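Local coordinates for protein catalase (Corynebacterium glutamicum, PDB 4B7H) that breaks down hydrogen peroxide to water and oxygen with a buried haem, and holds bound NADPH and the inhibitor nitric oxide in this crystal form, at residues A[135-140]-A[331-336]; A[205-210]-A[229-234]; A[121-126]-A[141-146]. All coordinates share one frame; numbering follows the deposited sequence.

Contact 1: residues A[135-140]-A[331-336]; sequences GNYDIV and GNIVPG. With HEM (protoporphyrin IX containing Fe), chain E.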
loop_
_atom_site.group_PDB
_atom_site.type_symbol
_atom_site.label_atom_id
_atom_site.label_comp_id
_atom_site.label_asym_id
_atom_site.label_seq_id
_atom_site.Cartn_x
_atom_site.Cartn_y
_atom_site.Cartn_z
ATOM N N GLY A 135 -23.930 16.521 -7.613
ATOM C CA GLY A 135 -22.891 15.512 -7.483
ATOM C C GLY A 135 -22.442 14.931 -8.813
ATOM O O GLY A 135 -23.039 15.203 -9.860
ATOM N N ASN A 136 -21.378 14.132 -8.780
ATOM C CA ASN A 136 -20.905 13.455 -9.987
ATOM C C ASN A 136 -21.828 12.293 -10.316
ATOM O O ASN A 136 -22.042 11.413 -9.489
ATOM C CB ASN A 136 -19.468 12.943 -9.830
ATOM C CG ASN A 136 -18.457 14.070 -9.673
ATOM O OD1 ASN A 136 -18.736 15.213 -10.043
ATOM N ND2 ASN A 136 -17.275 13.754 -9.127
ATOM N N TYR A 137 -22.383 12.310 -11.523
ATOM C CA TYR A 137 -23.207 11.212 -12.009
ATOM C C TYR A 137 -22.422 10.499 -13.099
ATOM O O TYR A 137 -22.148 11.085 -14.157
ATOM C CB TYR A 137 -24.528 11.747 -12.574
ATOM C CG TYR A 137 -25.414 10.680 -13.185
ATOM C CD1 TYR A 137 -25.419 9.382 -12.684
ATOM C CD2 TYR A 137 -26.239 10.965 -14.272
ATOM C CE1 TYR A 137 -26.222 8.402 -13.244
ATOM C CE2 TYR A 137 -27.045 9.982 -14.838
ATOM C CZ TYR A 137 -27.029 8.708 -14.317
ATOM O OH TYR A 137 -27.823 7.734 -14.876
ATOM N N ASP A 138 -22.034 9.254 -12.840
ATOM C CA ASP A 138 -21.285 8.495 -13.834
ATOM C C ASP A 138 -22.191 7.484 -14.494
ATOM O O ASP A 138 -22.929 6.769 -13.807
ATOM C CB ASP A 138 -20.113 7.724 -13.202
ATOM C CG ASP A 138 -19.062 8.624 -12.574
ATOM O OD1 ASP A 138 -19.126 9.865 -12.712
ATOM O OD2 ASP A 138 -18.145 8.059 -11.945
ATOM N N ILE A 139 -22.132 7.436 -15.822
ATOM C CA ILE A 139 -22.742 6.336 -16.563
ATOM C C ILE A 139 -21.594 5.548 -17.175
ATOM O O ILE A 139 -21.000 5.954 -18.176
ATOM C CB ILE A 139 -23.745 6.803 -17.642
ATOM C CG1 ILE A 139 -24.837 7.673 -17.006
ATOM C CG2 ILE A 139 -24.354 5.585 -18.349
ATOM C CD1 ILE A 139 -25.842 8.252 -17.991
ATOM N N VAL A 140 -21.257 4.446 -16.518
ATOM C CA VAL A 140 -20.101 3.658 -16.895
ATOM C C VAL A 140 -20.616 2.582 -17.840
ATOM O O VAL A 140 -21.036 1.493 -17.419
ATOM C CB VAL A 140 -19.407 3.078 -15.639
ATOM C CG1 VAL A 140 -18.150 2.310 -16.021
ATOM C CG2 VAL A 140 -19.058 4.216 -14.673
ATOM N N GLY A 331 -21.924 3.432 -9.224
ATOM C CA GLY A 331 -22.549 3.805 -7.964
ATOM C C GLY A 331 -22.631 5.305 -7.741
ATOM O O GLY A 331 -23.288 5.767 -6.799
ATOM N N ASN A 332 -21.951 6.072 -8.590
ATOM C CA ASN A 332 -22.075 7.522 -8.570
ATOM C C ASN A 332 -23.395 7.940 -9.215
ATOM O O ASN A 332 -23.424 8.441 -10.346
ATOM C CB ASN A 332 -20.888 8.174 -9.275
ATOM C CG ASN A 332 -19.633 8.145 -8.435
ATOM O OD1 ASN A 332 -19.695 8.045 -7.202
ATOM N ND2 ASN A 332 -18.483 8.255 -9.089
ATOM N N ILE A 333 -24.489 7.707 -8.492
ATOM C CA ILE A 333 -25.799 8.151 -8.927
ATOM C C ILE A 333 -26.200 9.421 -8.183
ATOM O O ILE A 333 -25.566 9.805 -7.191
ATOM C CB ILE A 333 -26.858 7.044 -8.776
ATOM C CG1 ILE A 333 -27.001 6.598 -7.314
ATOM C CG2 ILE A 333 -26.526 5.866 -9.692
ATOM C CD1 ILE A 333 -28.143 5.612 -7.099
ATOM N N VAL A 334 -27.243 10.079 -8.683
ATOM C CA VAL A 334 -27.701 11.361 -8.156
ATOM C C VAL A 334 -29.226 11.299 -8.026
ATOM O O VAL A 334 -29.857 10.395 -8.582
ATOM C CB VAL A 334 -27.288 12.534 -9.089
ATOM C CG1 VAL A 334 -25.784 12.766 -9.047
ATOM C CG2 VAL A 334 -27.762 12.281 -10.515
ATOM N N PRO A 335 -29.835 12.252 -7.291
ATOM C CA PRO A 335 -31.300 12.258 -7.184
ATOM C C PRO A 335 -31.978 12.253 -8.551
ATOM O O PRO A 335 -31.515 12.935 -9.467
ATOM C CB PRO A 335 -31.587 13.579 -6.455
ATOM C CG PRO A 335 -30.370 13.802 -5.616
ATOM C CD PRO A 335 -29.218 13.289 -6.444
ATOM N N GLY A 336 -33.054 11.482 -8.680
ATOM C CA GLY A 336 -33.735 11.331 -9.954
ATOM C C GLY A 336 -33.281 10.128 -10.770
ATOM O O GLY A 336 -33.876 9.828 -11.809
HETATM C CHA HEM E . -14.049 -1.337 -15.227
HETATM C CHB HEM E . -16.287 -4.427 -12.233
HETATM C CHC HEM E . -19.513 -5.358 -15.719
HETATM C CHD HEM E . -18.142 -1.286 -17.890
HETATM C C1A HEM E . -14.360 -2.097 -14.126
HETATM C C2A HEM E . -13.642 -2.097 -12.865
HETATM C C3A HEM E . -14.281 -2.942 -12.042
HETATM C C4A HEM E . -15.404 -3.507 -12.750
HETATM C CMA HEM E . -13.942 -3.297 -10.591
HETATM C CAA HEM E . -12.388 -1.248 -12.560
HETATM C CBA HEM E . -12.819 0.119 -12.049
HETATM C CGA HEM E . -11.664 0.945 -11.547
HETATM O O1A HEM E . -11.701 2.180 -11.775
HETATM O O2A HEM E . -10.716 0.405 -10.920
HETATM C C1B HEM E . -17.346 -4.979 -12.916
HETATM C C2B HEM E . -18.225 -6.018 -12.427
HETATM C C3B HEM E . -19.105 -6.290 -13.413
HETATM C C4B HEM E . -18.814 -5.412 -14.525
HETATM C CMB HEM E . -18.099 -6.668 -11.034
HETATM C CAB HEM E . -20.280 -7.285 -13.447
HETATM C CBB HEM E . -20.925 -7.664 -12.344
HETATM C C1C HEM E . -19.545 -4.236 -16.527
HETATM C C2C HEM E . -20.623 -3.801 -17.403
HETATM C C3C HEM E . -20.221 -2.665 -17.999
HETATM C C4C HEM E . -18.900 -2.351 -17.498
HETATM C CMC HEM E . -21.961 -4.555 -17.601
HETATM C CAC HEM E . -20.972 -1.735 -18.983
HETATM C CBC HEM E . -22.311 -1.623 -18.996
HETATM C C1D HEM E . -16.893 -0.985 -17.421
HETATM C C2D HEM E . -16.103 0.081 -17.947
HETATM C C3D HEM E . -14.836 0.080 -17.136
HETATM C C4D HEM E . -14.977 -0.983 -16.178
HETATM C CMD HEM E . -16.460 1.016 -19.100
HETATM C CAD HEM E . -13.683 1.057 -17.309
HETATM C CBD HEM E . -14.076 2.384 -16.663
HETATM C CGD HEM E . -12.946 3.326 -16.955
HETATM O O1D HEM E . -12.248 3.764 -16.007
HETATM O O2D HEM E . -12.725 3.627 -18.155
HETATM N NA HEM E . -15.439 -2.963 -14.025
HETATM N NB HEM E . -17.724 -4.630 -14.194
HETATM N NC HEM E . -18.508 -3.320 -16.605
HETATM N ND HEM E . -16.202 -1.603 -16.383
HETATM FE FE HEM E . -16.945 -3.157 -15.341
#
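Asp138 and Asn332 lie side by side and point the same way, yet their flat ends are turned almost crosswise, with carboxylate and amide planes 81° apart. In keeping with that turn, Asn332 ND2 gives its hydrogen within its own amide plane but reaches Asp138 OD2 from above the carboxylate, at 2.9 Å. Both side chains hold CG anti to the carbonyl carbon, which keeps the two stems alongside each other, CB to CB 4.0 Å. A second bond joins the same residues through the backbone, Asp138 N to Asn332 O at 3.0 Å, in the carbonyl plane. The acid has further partners: OD1 forms a salt bridge with Arg129, and OD2 also accepts from the backbone N of Asp329. Asn332 OD1 is taken by Arg365.

The contact ties strand 135-142, second arm of a beta hairpin in the antiparallel sheet of the catalase fold, to the loop that follows helix 319-324. Asn332 is the centre of an inverse gamma turn, and its carbonyl O also receives a CA-H...O contact from Tyr137 CA at 3.2 Å.

Tyr137 sends its ring off with CG anti to the backbone N (chi1 176°), and Asn332 O meets the ring edge in plane, 3.2 Å from Tyr137 CD1. Val334 crosses this side chain at about a right angle, its CG2 lying 3.9 Å from Tyr137 CB, while the phenol OH is hydrogen-bonded to Tyr228. Asn26 of a second subunit bonds through ND2 to the carbonyls of both Asn136 and Ile333, placing the contact at a subunit boundary. Further along the strand, toward the haem, Val140 CG1 packs 3.6 Å from haem C2D.

Contact 2: residues A[205-210]-A[229-234]; sequences HQDGFG and HFKTRQ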
loop_
_atom_site.group_PDB
_atom_site.type_symbol
_atom_site.label_atom_id
_atom_site.label_comp_id
_atom_site.label_asym_id
_atom_site.label_seq_id
_atom_site.Cartn_x
_atom_site.Cartn_y
_atom_site.Cartn_z
ATOM N N HIS A 205 -16.199 6.500 -33.499
ATOM C CA HIS A 205 -17.046 5.809 -34.464
ATOM C C HIS A 205 -17.720 4.567 -33.883
ATOM O O HIS A 205 -17.706 3.487 -34.488
ATOM C CB HIS A 205 -16.222 5.449 -35.700
ATOM C CG HIS A 205 -15.759 6.644 -36.478
ATOM N ND1 HIS A 205 -14.571 7.294 -36.219
ATOM C CD2 HIS A 205 -16.344 7.323 -37.494
ATOM C CE1 HIS A 205 -14.434 8.310 -37.054
ATOM N NE2 HIS A 205 -15.499 8.352 -37.835
ATOM N N GLN A 206 -18.305 4.737 -32.701
ATOM C CA GLN A 206 -19.061 3.681 -32.038
ATOM C C GLN A 206 -20.126 4.346 -31.188
ATOM O O GLN A 206 -19.941 5.477 -30.719
ATOM C CB GLN A 206 -18.146 2.834 -31.142
ATOM C CG GLN A 206 -17.623 3.613 -29.939
ATOM C CD GLN A 206 -16.543 2.899 -29.168
ATOM O OE1 GLN A 206 -16.306 1.696 -29.345
ATOM N NE2 GLN A 206 -15.865 3.646 -28.305
ATOM N N ASP A 207 -21.252 3.662 -31.007
ATOM C CA ASP A 207 -22.240 4.089 -30.027
ATOM C C ASP A 207 -21.758 3.751 -28.623
ATOM O O ASP A 207 -20.867 2.909 -28.439
ATOM C CB ASP A 207 -23.564 3.348 -30.214
ATOM C CG ASP A 207 -24.345 3.789 -31.438
ATOM O OD1 ASP A 207 -24.141 4.919 -31.940
ATOM O OD2 ASP A 207 -25.209 2.987 -31.865
ATOM N N GLY A 208 -22.395 4.372 -27.634
ATOM C CA GLY A 208 -22.253 3.945 -26.255
ATOM C C GLY A 208 -23.617 3.576 -25.708
ATOM O O GLY A 208 -24.649 3.997 -26.245
ATOM N N PHE A 209 -23.632 2.791 -24.635
ATOM C CA PHE A 209 -24.881 2.357 -24.008
ATOM C C PHE A 209 -24.674 2.233 -22.514
ATOM O O PHE A 209 -23.582 1.865 -22.080
ATOM C CB PHE A 209 -25.301 0.975 -24.512
ATOM C CG PHE A 209 -25.416 0.871 -26.008
ATOM C CD1 PHE A 209 -24.302 0.567 -26.774
ATOM C CD2 PHE A 209 -26.639 1.043 -26.650
ATOM C CE1 PHE A 209 -24.385 0.450 -28.156
ATOM C CE2 PHE A 209 -26.739 0.924 -28.033
ATOM C CZ PHE A 209 -25.609 0.634 -28.790
ATOM N N GLY A 210 -25.706 2.505 -21.719
ATOM C CA GLY A 210 -25.644 2.188 -20.303
ATOM C C GLY A 210 -25.753 0.689 -20.075
ATOM O O GLY A 210 -25.354 0.173 -19.026
ATOM N N HIS A 229 -28.858 5.282 -24.451
ATOM C CA HIS A 229 -28.228 5.088 -25.739
ATOM C C HIS A 229 -27.521 6.348 -26.166
ATOM O O HIS A 229 -28.101 7.399 -26.178
ATOM C CB HIS A 229 -29.306 4.693 -26.812
ATOM C CG HIS A 229 -29.993 3.377 -26.565
ATOM N ND1 HIS A 229 -29.851 2.337 -27.355
ATOM C CD2 HIS A 229 -30.875 3.023 -25.602
ATOM C CE1 HIS A 229 -30.575 1.363 -26.893
ATOM N NE2 HIS A 229 -31.217 1.791 -25.828
ATOM N N PHE A 230 -26.242 6.235 -26.480
ATOM C CA PHE A 230 -25.444 7.365 -26.928
ATOM C C PHE A 230 -25.098 7.126 -28.394
ATOM O O PHE A 230 -24.260 6.273 -28.715
ATOM C CB PHE A 230 -24.192 7.510 -26.052
ATOM C CG PHE A 230 -24.496 7.528 -24.573
ATOM C CD1 PHE A 230 -25.262 8.549 -24.023
ATOM C CD2 PHE A 230 -24.033 6.523 -23.740
ATOM C CE1 PHE A 230 -25.555 8.567 -22.664
ATOM C CE2 PHE A 230 -24.321 6.537 -22.381
ATOM C CZ PHE A 230 -25.085 7.555 -21.845
ATOM N N LYS A 231 -25.779 7.846 -29.286
ATOM C CA LYS A 231 -25.731 7.526 -30.709
ATOM C C LYS A 231 -24.701 8.402 -31.418
ATOM O O LYS A 231 -24.836 9.631 -31.466
ATOM C CB LYS A 231 -27.121 7.663 -31.351
ATOM C CG LYS A 231 -28.223 6.857 -30.645
ATOM C CD LYS A 231 -27.973 5.355 -30.677
ATOM C CE LYS A 231 -28.077 4.795 -32.091
ATOM N NZ LYS A 231 -27.972 3.297 -32.094
ATOM N N THR A 232 -23.661 7.770 -31.953
ATOM C CA THR A 232 -22.547 8.525 -32.506
ATOM C C THR A 232 -22.930 9.332 -33.744
ATOM O O THR A 232 -23.531 8.808 -34.680
ATOM C CB THR A 232 -21.349 7.624 -32.843
ATOM O OG1 THR A 232 -20.393 8.401 -33.571
ATOM C CG2 THR A 232 -21.780 6.427 -33.686
ATOM N N ARG A 233 -22.584 10.615 -33.742
ATOM C CA ARG A 233 -22.803 11.440 -34.919
ATOM C C ARG A 233 -21.764 11.183 -35.999
ATOM O O ARG A 233 -21.960 11.559 -37.161
ATOM C CB ARG A 233 -22.815 12.918 -34.550
ATOM C CG ARG A 233 -24.091 13.344 -33.885
ATOM C CD ARG A 233 -24.348 14.820 -34.086
ATOM N NE ARG A 233 -25.437 15.261 -33.230
ATOM C CZ ARG A 233 -25.717 16.532 -32.968
ATOM N NH1 ARG A 233 -24.985 17.498 -33.506
ATOM N NH2 ARG A 233 -26.727 16.830 -32.167
ATOM N N GLN A 234 -20.660 10.549 -35.613
ATOM C CA GLN A 234 -19.602 10.198 -36.556
ATOM C C GLN A 234 -19.945 8.912 -37.314
ATOM O O GLN A 234 -19.419 8.666 -38.408
ATOM C CB GLN A 234 -18.266 10.052 -35.819
ATOM C CG GLN A 234 -17.747 11.360 -35.209
ATOM C CD GLN A 234 -18.563 11.865 -34.021
ATOM O OE1 GLN A 234 -19.055 12.997 -34.033
ATOM N NE2 GLN A 234 -18.702 11.033 -32.989
#
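Gly208 and Phe230 form the hydrogen-bonded pair of an antiparallel bridge, by which short strand 208-209 pairs with strand 223-232 in the sheet of the catalase fold. Gly208 N to Phe230 O is 2.9 Å, and the return bond from Phe230 N to Gly208 O is 2.8 Å. The next pair, Phe209 with His229, is non-hydrogen-bonded.

Charge and polar side chains take over where the ladder ends. Asp207 divides its carboxylate between two donors of the facing chain. OD1 receives Thr232 N at 2.9 Å, nearly along its C-O axis with a straight N-H (164°), so it stands in for a further backbone rung. OD2 is met from above the carboxylate plane by Lys231 NZ at 2.8 Å, a salt bridge; bends at chi2 and chi3 fold the lysine chain back to this acid, which also has a weak bond from Trp236 NE1. Thr232 OG1 accepts from Gln234 N in an ST turn and is bonded to Arg204 O as well.

Among the aromatic contacts, Phe209 and His229 meet obliquely, centroids 5.3 Å apart and planes at 78°; His229 ND1 sits at the edge of the phenyl ring. His229 NE2 is hydrogen-bonded to Gln276, and its side chain touches the bound NADPH, so His229 lines the nucleotide pocket. On the other face of the sheet, Phe230 CD2 lies 3.6 Å from Gly208 C.

At the far end a CH-pi contact sets Gln234 CB over one face of the His205 ring, 4.0 Å from its centroid and 26° off the normal.

Contact 3: residues A[121-126]-A[141-146]; sequences RDVHGF and GNNTPT. With HEM (protoporphyrin IX containing Fe), chain E.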
loop_
_atom_site.group_PDB
_atom_site.type_symbol
_atom_site.label_atom_id
_atom_site.label_comp_id
_atom_site.label_asym_id
_atom_site.label_seq_id
_atom_site.Cartn_x
_atom_site.Cartn_y
_atom_site.Cartn_z
ATOM N N ARG A 121 -9.663 -7.365 -30.934
ATOM C CA ARG A 121 -11.108 -7.599 -30.840
ATOM C C ARG A 121 -11.506 -7.625 -29.370
ATOM O O ARG A 121 -10.927 -8.365 -28.571
ATOM C CB ARG A 121 -11.533 -8.909 -31.517
ATOM C CG ARG A 121 -13.050 -9.164 -31.398
ATOM C CD ARG A 121 -13.534 -10.441 -32.096
ATOM N NE ARG A 121 -13.142 -10.408 -33.501
ATOM C CZ ARG A 121 -13.774 -9.720 -34.451
ATOM N NH1 ARG A 121 -14.894 -9.057 -34.181
ATOM N NH2 ARG A 121 -13.302 -9.728 -35.692
ATOM N N ASP A 122 -12.481 -6.800 -29.009
ATOM C CA ASP A 122 -12.897 -6.691 -27.621
ATOM C C ASP A 122 -14.103 -5.787 -27.547
ATOM O O ASP A 122 -14.359 -5.001 -28.465
ATOM C CB ASP A 122 -11.779 -6.066 -26.774
ATOM C CG ASP A 122 -11.706 -6.643 -25.373
ATOM O OD1 ASP A 122 -12.638 -7.381 -24.963
ATOM O OD2 ASP A 122 -10.706 -6.358 -24.671
ATOM N N VAL A 123 -14.831 -5.885 -26.442
ATOM C CA VAL A 123 -15.774 -4.849 -26.052
ATOM C C VAL A 123 -14.957 -3.574 -25.814
ATOM O O VAL A 123 -13.788 -3.651 -25.390
ATOM C CB VAL A 123 -16.511 -5.255 -24.751
ATOM C CG1 VAL A 123 -17.315 -4.097 -24.181
ATOM C CG2 VAL A 123 -17.404 -6.474 -24.990
ATOM N N HIS A 124 -15.546 -2.409 -26.089
ATOM C CA HIS A 124 -14.926 -1.156 -25.675
ATOM C C HIS A 124 -15.739 -0.438 -24.624
ATOM O O HIS A 124 -16.953 -0.246 -24.761
ATOM C CB HIS A 124 -14.664 -0.234 -26.862
ATOM C CG HIS A 124 -13.627 -0.770 -27.787
ATOM N ND1 HIS A 124 -12.309 -0.375 -27.737
ATOM C CD2 HIS A 124 -13.702 -1.722 -28.745
ATOM C CE1 HIS A 124 -11.621 -1.039 -28.650
ATOM N NE2 HIS A 124 -12.446 -1.860 -29.279
ATOM N N GLY A 125 -15.052 -0.034 -23.565
ATOM C CA GLY A 125 -15.666 0.753 -22.516
ATOM C C GLY A 125 -16.019 2.141 -23.002
ATOM O O GLY A 125 -15.332 2.712 -23.850
ATOM N N PHE A 126 -17.086 2.692 -22.434
ATOM C CA PHE A 126 -17.636 3.979 -22.837
ATOM C C PHE A 126 -18.158 4.596 -21.536
ATOM O O PHE A 126 -19.348 4.515 -21.217
ATOM C CB PHE A 126 -18.769 3.738 -23.844
ATOM C CG PHE A 126 -19.158 4.943 -24.663
ATOM C CD1 PHE A 126 -19.743 6.048 -24.068
ATOM C CD2 PHE A 126 -18.985 4.944 -26.043
ATOM C CE1 PHE A 126 -20.121 7.155 -24.834
ATOM C CE2 PHE A 126 -19.377 6.045 -26.819
ATOM C CZ PHE A 126 -19.942 7.148 -26.211
ATOM N N GLY A 141 -20.623 2.917 -19.128
ATOM C CA GLY A 141 -21.217 2.051 -20.125
ATOM C C GLY A 141 -20.203 1.350 -21.004
ATOM O O GLY A 141 -19.002 1.385 -20.732
ATOM N N ASN A 142 -20.703 0.687 -22.043
ATOM C CA ASN A 142 -19.880 0.001 -23.040
ATOM C C ASN A 142 -20.424 0.339 -24.423
ATOM O O ASN A 142 -21.491 0.947 -24.537
ATOM C CB ASN A 142 -19.932 -1.521 -22.843
ATOM C CG ASN A 142 -18.923 -2.036 -21.823
ATOM O OD1 ASN A 142 -17.832 -1.480 -21.656
ATOM N ND2 ASN A 142 -19.273 -3.130 -21.163
ATOM N N ASN A 143 -19.717 -0.084 -25.468
ATOM C CA ASN A 143 -20.181 0.106 -26.842
ATOM C C ASN A 143 -21.145 -0.999 -27.322
ATOM O O ASN A 143 -21.301 -1.210 -28.533
ATOM C CB ASN A 143 -18.989 0.229 -27.797
ATOM C CG ASN A 143 -18.254 -1.077 -27.969
ATOM O OD1 ASN A 143 -18.439 -2.012 -27.188
ATOM N ND2 ASN A 143 -17.415 -1.153 -28.989
ATOM N N THR A 144 -21.779 -1.684 -26.367
ATOM C CA THR A 144 -22.786 -2.717 -26.613
ATOM C C THR A 144 -23.976 -2.510 -25.678
ATOM O O THR A 144 -23.802 -2.110 -24.518
ATOM C CB THR A 144 -22.233 -4.133 -26.360
ATOM O OG1 THR A 144 -23.325 -5.056 -26.283
ATOM C CG2 THR A 144 -21.431 -4.180 -25.047
ATOM N N PRO A 145 -25.195 -2.788 -26.172
ATOM C CA PRO A 145 -26.410 -2.624 -25.368
ATOM C C PRO A 145 -26.616 -3.776 -24.381
ATOM O O PRO A 145 -27.549 -3.731 -23.577
ATOM C CB PRO A 145 -27.520 -2.644 -26.428
ATOM C CG PRO A 145 -26.972 -3.587 -27.463
ATOM C CD PRO A 145 -25.517 -3.180 -27.556
ATOM N N THR A 146 -25.750 -4.785 -24.431
ATOM C CA THR A 146 -25.915 -5.983 -23.615
ATOM C C THR A 146 -24.556 -6.425 -23.048
ATOM O O THR A 146 -23.582 -5.682 -23.139
ATOM C CB THR A 146 -26.638 -7.098 -24.435
ATOM O OG1 THR A 146 -26.960 -8.208 -23.596
ATOM C CG2 THR A 146 -25.790 -7.557 -25.622
HETATM C CHA HEM E . -14.049 -1.337 -15.227
HETATM C CHB HEM E . -16.287 -4.427 -12.233
HETATM C CHC HEM E . -19.513 -5.358 -15.719
HETATM C CHD HEM E . -18.142 -1.286 -17.890
HETATM C C1A HEM E . -14.360 -2.097 -14.126
HETATM C C2A HEM E . -13.642 -2.097 -12.865
HETATM C C3A HEM E . -14.281 -2.942 -12.042
HETATM C C4A HEM E . -15.404 -3.507 -12.750
HETATM C CMA HEM E . -13.942 -3.297 -10.591
HETATM C CAA HEM E . -12.388 -1.248 -12.560
HETATM C CBA HEM E . -12.819 0.119 -12.049
HETATM C CGA HEM E . -11.664 0.945 -11.547
HETATM O O1A HEM E . -11.701 2.180 -11.775
HETATM O O2A HEM E . -10.716 0.405 -10.920
HETATM C C1B HEM E . -17.346 -4.979 -12.916
HETATM C C2B HEM E . -18.225 -6.018 -12.427
HETATM C C3B HEM E . -19.105 -6.290 -13.413
HETATM C C4B HEM E . -18.814 -5.412 -14.525
HETATM C CMB HEM E . -18.099 -6.668 -11.034
HETATM C CAB HEM E . -20.280 -7.285 -13.447
HETATM C CBB HEM E . -20.925 -7.664 -12.344
HETATM C C1C HEM E . -19.545 -4.236 -16.527
HETATM C C2C HEM E . -20.623 -3.801 -17.403
HETATM C C3C HEM E . -20.221 -2.665 -17.999
HETATM C C4C HEM E . -18.900 -2.351 -17.498
HETATM C CMC HEM E . -21.961 -4.555 -17.601
HETATM C CAC HEM E . -20.972 -1.735 -18.983
HETATM C CBC HEM E . -22.311 -1.623 -18.996
HETATM C C1D HEM E . -16.893 -0.985 -17.421
HETATM C C2D HEM E . -16.103 0.081 -17.947
HETATM C C3D HEM E . -14.836 0.080 -17.136
HETATM C C4D HEM E . -14.977 -0.983 -16.178
HETATM C CMD HEM E . -16.460 1.016 -19.100
HETATM C CAD HEM E . -13.683 1.057 -17.309
HETATM C CBD HEM E . -14.076 2.384 -16.663
HETATM C CGD HEM E . -12.946 3.326 -16.955
HETATM O O1D HEM E . -12.248 3.764 -16.007
HETATM O O2D HEM E . -12.725 3.627 -18.155
HETATM N NA HEM E . -15.439 -2.963 -14.025
HETATM N NB HEM E . -17.724 -4.630 -14.194
HETATM N NC HEM E . -18.508 -3.320 -16.605
HETATM N ND HEM E . -16.202 -1.603 -16.383
HETATM FE FE HEM E . -16.945 -3.157 -15.341
HETATM O O HOH W 1 -16.591 -3.886 -29.435
#
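His124 and Asn143 face each other where the beta hairpin of strands 125-132 and 135-142 opens into loops, beside the haem of the catalase fold. Asn143 has CG between its backbone N and carbonyl carbon (chi1 70°), a conformation that swings the amide back over the opposite chain. There OD1 accepts His124 N at 3.1 Å, the donor lying well above the amide carbonyl plane, while ND2 rests 3.6 Å from His124 CB. Histidine ring and amide are inclined at 73°. The Asn143 backbone completes the grip, its N bonding to His124 O at 2.9 Å.

Val123 keeps CG1 anti to its backbone N (chi1 170°), which directs this methyl at Asn142 CG, 3.5 Å away; the two side chains cross at about a right angle. The Asn142 side chain lies against the haem, but which way round its amide sits is doubtful.

Phe126 and Gly141 exchange two backbone hydrogen bonds. The Phe126 ring leads away from Gly141 toward edge-to-face partners Trp271 and Phe107. Gly125, paired with Asn142, brings CA to 3.5 Å from haem CMD, so the backbone itself lies against that methyl.

One water links the two loops, donating to Asp122 O at 2.7 Å and accepting from Asn143 ND2 at 2.9 Å.

All three contacts reach one antiparallel sheet and are largely buried, but contact 3 lies nearest the chain centre and contact 1 adjoins a second subunit. Contacts 1 and 3 share strand 135-142: its outer part is held to a loop by side-chain and backbone bonds, its inner part to its hairpin partner beside the haem. Contact 2 has the largest buried area and is the one whose segments are joined by a salt bridge; some of its residues are partly exposed. It meets contact 3 through Phe209 N and Asn142 O, a probable hydrogen bond of 2.8 Å, but contact 1 through apolar packing, Ile139 CD1 to Phe230 CZ at 4.0 Å.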